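Local structure of molybdate-binding protein MolA (3PSH) at residues Y93-S96 against E97-K100; A296-P299 against Q300-Q303. The protein binds molybdate and tungstate, but not sulfate or phosphate, in the periplasm and serves the MolBCA ABC transporter in low-affinity molybdate import. All blocks are in the same frame, centred on the assembly; numbering follows the deposited sequence.

Contact 1: Y93-S96 against E97-K100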
loop_
_atom_site.group_PDB
_atom_site.type_symbol
_atom_site.label_atom_id
_atom_site.label_comp_id
_atom_site.label_asym_id
_atom_site.label_seq_id
_atom_site.Cartn_x
_atom_site.Cartn_y
_atom_site.Cartn_z
ATOM N N TYR A 93 -8.921 -9.279 4.878
ATOM C CA TYR A 93 -10.227 -9.664 4.397
ATOM C C TYR A 93 -10.206 -11.070 3.791
ATOM O O TYR A 93 -11.176 -11.479 3.083
ATOM C CB TYR A 93 -10.695 -8.577 3.373
ATOM C CG TYR A 93 -9.849 -8.461 2.109
ATOM C CD1 TYR A 93 -10.061 -9.347 1.020
ATOM C CD2 TYR A 93 -8.912 -7.451 1.959
ATOM C CE1 TYR A 93 -9.264 -9.271 -0.153
ATOM C CE2 TYR A 93 -8.110 -7.381 0.790
ATOM C CZ TYR A 93 -8.318 -8.255 -0.268
ATOM O OH TYR A 93 -7.607 -8.158 -1.420
ATOM N N ALA A 94 -9.108 -11.841 4.021
ATOM C CA ALA A 94 -9.049 -13.274 3.462
ATOM C C ALA A 94 -10.310 -13.998 3.901
ATOM O O ALA A 94 -10.679 -13.917 5.056
ATOM C CB ALA A 94 -7.815 -14.014 3.938
ATOM N N PRO A 95 -10.956 -14.697 2.947
ATOM C CA PRO A 95 -12.223 -15.328 3.392
ATOM C C PRO A 95 -11.987 -16.296 4.590
ATOM O O PRO A 95 -10.910 -16.957 4.691
ATOM C CB PRO A 95 -12.631 -16.164 2.208
ATOM C CG PRO A 95 -11.989 -15.402 0.936
ATOM C CD PRO A 95 -10.757 -14.744 1.485
ATOM N N SER A 96 -12.992 -16.391 5.464
ATOM C CA SER A 96 -12.923 -17.298 6.620
ATOM C C SER A 96 -12.655 -18.714 6.103
ATOM O O SER A 96 -11.892 -19.444 6.783
ATOM C CB SER A 96 -14.243 -17.279 7.402
ATOM O OG SER A 96 -14.419 -15.990 7.914
ATOM N N GLU A 97 -13.155 -19.044 4.901
ATOM C CA GLU A 97 -12.974 -20.435 4.402
ATOM C C GLU A 97 -11.491 -20.733 4.114
ATOM O O GLU A 97 -11.006 -21.831 4.293
ATOM C CB GLU A 97 -13.856 -20.626 3.135
ATOM C CG GLU A 97 -13.602 -21.924 2.374
ATOM C CD GLU A 97 -14.458 -22.043 1.072
ATOM O OE1 GLU A 97 -15.195 -21.064 0.759
ATOM O OE2 GLU A 97 -14.377 -23.067 0.364
ATOM N N MET A 98 -10.783 -19.735 3.665
ATOM C CA MET A 98 -9.381 -19.828 3.295
ATOM C C MET A 98 -8.551 -19.927 4.570
ATOM O O MET A 98 -7.611 -20.749 4.627
ATOM C CB MET A 98 -8.976 -18.554 2.506
ATOM C CG MET A 98 -7.482 -18.472 2.305
ATOM S SD MET A 98 -7.051 -16.866 1.513
ATOM C CE MET A 98 -5.242 -16.911 1.536
ATOM N N ILE A 99 -8.807 -19.046 5.551
ATOM C CA ILE A 99 -8.077 -19.133 6.845
ATOM C C ILE A 99 -8.315 -20.547 7.456
ATOM O O ILE A 99 -7.363 -21.179 7.946
ATOM C CB ILE A 99 -8.569 -18.042 7.810
ATOM C CG1 ILE A 99 -8.021 -16.742 7.206
ATOM C CG2 ILE A 99 -8.059 -18.306 9.237
ATOM C CD1 ILE A 99 -8.574 -15.393 7.874
ATOM N N LYS A 100 -9.564 -21.010 7.422
ATOM C CA LYS A 100 -9.929 -22.334 7.967
ATOM C C LYS A 100 -9.172 -23.441 7.221
ATOM O O LYS A 100 -8.696 -24.346 7.891
ATOM C CB LYS A 100 -11.445 -22.588 7.932
ATOM C CG LYS A 100 -11.866 -23.950 8.608
ATOM C CD LYS A 100 -13.383 -23.967 8.705
ATOM C CE LYS A 100 -13.971 -25.301 9.245
ATOM N NZ LYS A 100 -13.513 -26.494 8.435
#

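Contact 2: A296-P299 against Q300-Q303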
loop_
_atom_site.group_PDB
_atom_site.type_symbol
_atom_site.label_atom_id
_atom_site.label_comp_id
_atom_site.label_asym_id
_atom_site.label_seq_id
_atom_site.Cartn_x
_atom_site.Cartn_y
_atom_site.Cartn_z
ATOM N N ALA A 296 4.954 18.214 -6.192
ATOM C CA ALA A 296 4.360 18.284 -7.501
ATOM C C ALA A 296 3.279 19.381 -7.518
ATOM O O ALA A 296 3.084 20.060 -8.519
ATOM C CB ALA A 296 3.777 16.867 -7.922
ATOM N N LEU A 297 2.519 19.490 -6.446
ATOM C CA LEU A 297 1.310 20.328 -6.448
ATOM C C LEU A 297 1.684 21.722 -5.839
ATOM O O LEU A 297 0.978 22.698 -6.200
ATOM C CB LEU A 297 0.199 19.766 -5.535
ATOM C CG LEU A 297 -0.308 18.370 -5.934
ATOM C CD1 LEU A 297 -1.401 17.975 -4.892
ATOM C CD2 LEU A 297 -0.810 18.345 -7.400
ATOM N N TYR A 298 2.707 21.786 -4.936
ATOM C CA TYR A 298 3.154 23.084 -4.367
ATOM C C TYR A 298 4.607 23.220 -4.512
ATOM O O TYR A 298 5.317 23.372 -3.523
ATOM C CB TYR A 298 2.771 23.205 -2.888
ATOM C CG TYR A 298 1.257 23.012 -2.624
ATOM C CD1 TYR A 298 0.383 24.130 -2.516
ATOM C CD2 TYR A 298 0.701 21.710 -2.547
ATOM C CE1 TYR A 298 -1.000 23.905 -2.283
ATOM C CE2 TYR A 298 -0.656 21.522 -2.299
ATOM C CZ TYR A 298 -1.527 22.648 -2.208
ATOM O OH TYR A 298 -2.904 22.603 -2.018
ATOM N N PRO A 299 5.105 23.242 -5.795
ATOM C CA PRO A 299 6.601 23.255 -5.945
ATOM C C PRO A 299 7.295 24.453 -5.234
ATOM O O PRO A 299 8.388 24.295 -4.703
ATOM C CB PRO A 299 6.794 23.358 -7.428
ATOM C CG PRO A 299 5.412 23.989 -7.996
ATOM C CD PRO A 299 4.398 23.260 -7.087
ATOM N N GLN A 300 6.614 25.605 -5.174
ATOM C CA GLN A 300 7.268 26.808 -4.632
ATOM C C GLN A 300 7.337 26.771 -3.139
ATOM O O GLN A 300 7.895 27.697 -2.545
ATOM C CB GLN A 300 6.448 28.038 -5.079
ATOM C CG GLN A 300 6.451 28.210 -6.639
ATOM C CD GLN A 300 7.828 27.842 -7.250
ATOM O OE1 GLN A 300 8.922 28.172 -6.703
ATOM N NE2 GLN A 300 7.778 27.067 -8.396
ATOM N N ARG A 301 6.758 25.700 -2.515
ATOM C CA ARG A 301 6.841 25.622 -1.033
ATOM C C ARG A 301 7.874 24.621 -0.596
ATOM O O ARG A 301 8.089 24.515 0.626
ATOM C CB ARG A 301 5.536 25.260 -0.316
ATOM C CG ARG A 301 4.408 26.238 -0.525
ATOM C CD ARG A 301 3.056 25.719 0.143
ATOM N NE ARG A 301 2.040 26.736 -0.108
ATOM C CZ ARG A 301 1.098 27.082 0.791
ATOM N NH1 ARG A 301 1.083 26.512 1.968
ATOM N NH2 ARG A 301 0.198 28.056 0.579
ATOM N N PHE A 302 8.521 23.923 -1.577
ATOM C CA PHE A 302 9.392 22.812 -1.261
ATOM C C PHE A 302 10.750 22.843 -1.989
ATOM O O PHE A 302 11.349 21.816 -2.195
ATOM C CB PHE A 302 8.645 21.462 -1.509
ATOM C CG PHE A 302 7.501 21.272 -0.561
ATOM C CD1 PHE A 302 7.727 20.904 0.798
ATOM C CD2 PHE A 302 6.167 21.522 -1.013
ATOM C CE1 PHE A 302 6.597 20.740 1.702
ATOM C CE2 PHE A 302 5.036 21.356 -0.113
ATOM C CZ PHE A 302 5.282 20.948 1.273
ATOM N N GLN A 303 11.196 24.018 -2.442
ATOM C CA GLN A 303 12.433 24.034 -3.240
ATOM C C GLN A 303 13.683 23.624 -2.553
ATOM O O GLN A 303 14.594 23.101 -3.199
ATOM C CB GLN A 303 12.543 25.470 -3.875
ATOM C CG GLN A 303 11.481 25.793 -4.964
ATOM C CD GLN A 303 11.563 24.955 -6.214
ATOM O OE1 GLN A 303 12.634 24.433 -6.585
ATOM N NE2 GLN A 303 10.497 24.938 -6.952
#

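Contact 1: Y93-S96 against E97-K100
Ala-94 packs against Met-98 and Ile-99 where the loop after strand 87-91 runs into helix 96-103. The methyl CB of Ala-94 meets the sulfur SD of Met-98 at 3.8 Å. Its other neighbour is the end of Ile-99, with CB of Ala-94 4.2 Å from CD1. Ala-94 and Met-98 are buried, and this is the close-packed side of the turn. CG of Met-98 stands anti to the backbone N (chi1 170°) and the chain runs on extended, which carries SD past the start of the helix to the Ala-94 methyl. CD of Pro-95 lies farther from the same sulfur, at 4.3 Å.

Pro-95 is the N-cap residue. Its carbonyl opens the helical bonding: O of Pro-95 accepts N of Ile-99 at 3.1 Å in a nearly straight bond, with N-H...O at 168°. N of Met-98 makes a second, weak bond to the same oxygen. One residue on, N of Lys-100 donates to O of Ser-96 at 2.9 Å.

The other side is loose and faces solvent. Ser-96, Glu-97 and Lys-100 are exposed there. Lys-100 leads away along the helix, and its NZ forms a salt bridge with Asp-104. On the loop side, Tyr-93 turns away from the helix and touches Tyr-280, a molybdate-binding residue. The Ala-94 side chain itself is about 13 Å from the bound molybdate.

This is a strand-to-helix junction of the parallel four-stranded sheet that holds 87-91, in a periplasmic binding protein fold. A proline ring at the N-cap offers no hydroxyl or carboxylate to the first helical N-H groups. Within this stretch the helix start therefore rests on main-chain carbonyls and a small apolar patch.

Contact 2: A296-P299 against Q300-Q303
Tyr-298 O accepts N of Arg-301 at 2.9 Å and Pro-299 O accepts N of Phe-302 at 3.2 Å, two successive i to i+3 bonds that wind the chain into a short 3-10 turn.

The side chains of Tyr-298 and Arg-301 run next to each other in the same direction. Extended from CG to NE, the Arg-301 chain keeps alongside the tyrosine: CD passes CB of Tyr-298 at 3.9 Å. NE then comes to 3.9 Å from CD1 of the tyrosine. The ring and guanidinium planes are 62° apart, so the two groups do not stack flat. Each polar end is held by a partner beyond the turn. OH of Tyr-298 bonds to the carbonyl of Gly-210, and NH1 of Arg-301 reaches both Asp-177 and the carbonyl of Arg-174.

The turn ends helix 283-297. Tyr-298 is the first residue to leave helical backbone angles, and the 3-10 segment at 299-301 turns the chain into the loop leading to helix 307-319. Phe-302 is the buried member. Its ring presents an edge to the Tyr-298 carbonyl, with CD2 3.2 Å from O, near the ring plane. CE2 of the same ring lies 4.0 Å from CB of Tyr-298. Beyond the turn, Phe-302 rests on Leu-171 and Arg-174, while Tyr-298 and Arg-301 both touch Leu-175, all on helix 168-175.

On the exposed side, the Gln-300 side chain folds back at chi2, and its NE2 lies 3.9 Å from CG of Pro-299. Gln-303 bends at chi2 (-65°) and returns toward the turn, which sets its NE2 3.1 Å from the O of Pro-299.

Contacts 1 and 2 are both local turns at helix ends, with different elements. Contact 1 begins helix 96-103; contact 2 leaves helix 283-297. They sit on opposite sides of the chain's centre, with contact centres about 45 Å apart. Contact 1 is partly buried, and its loop touches Tyr-280 of the molybdate site through Tyr-93. Contact 2 lies at the surface, away from annotated sites. A proline serves each turn, but differently: Pro-95 leads into helical bonding, whereas Pro-299 lies within a 3-10 turn. The chemistry differs accordingly. Contact 1 pairs small apolar groups with sulfur, while contact 2 uses aromatic rings and an arginine tied by charge to Asp-177.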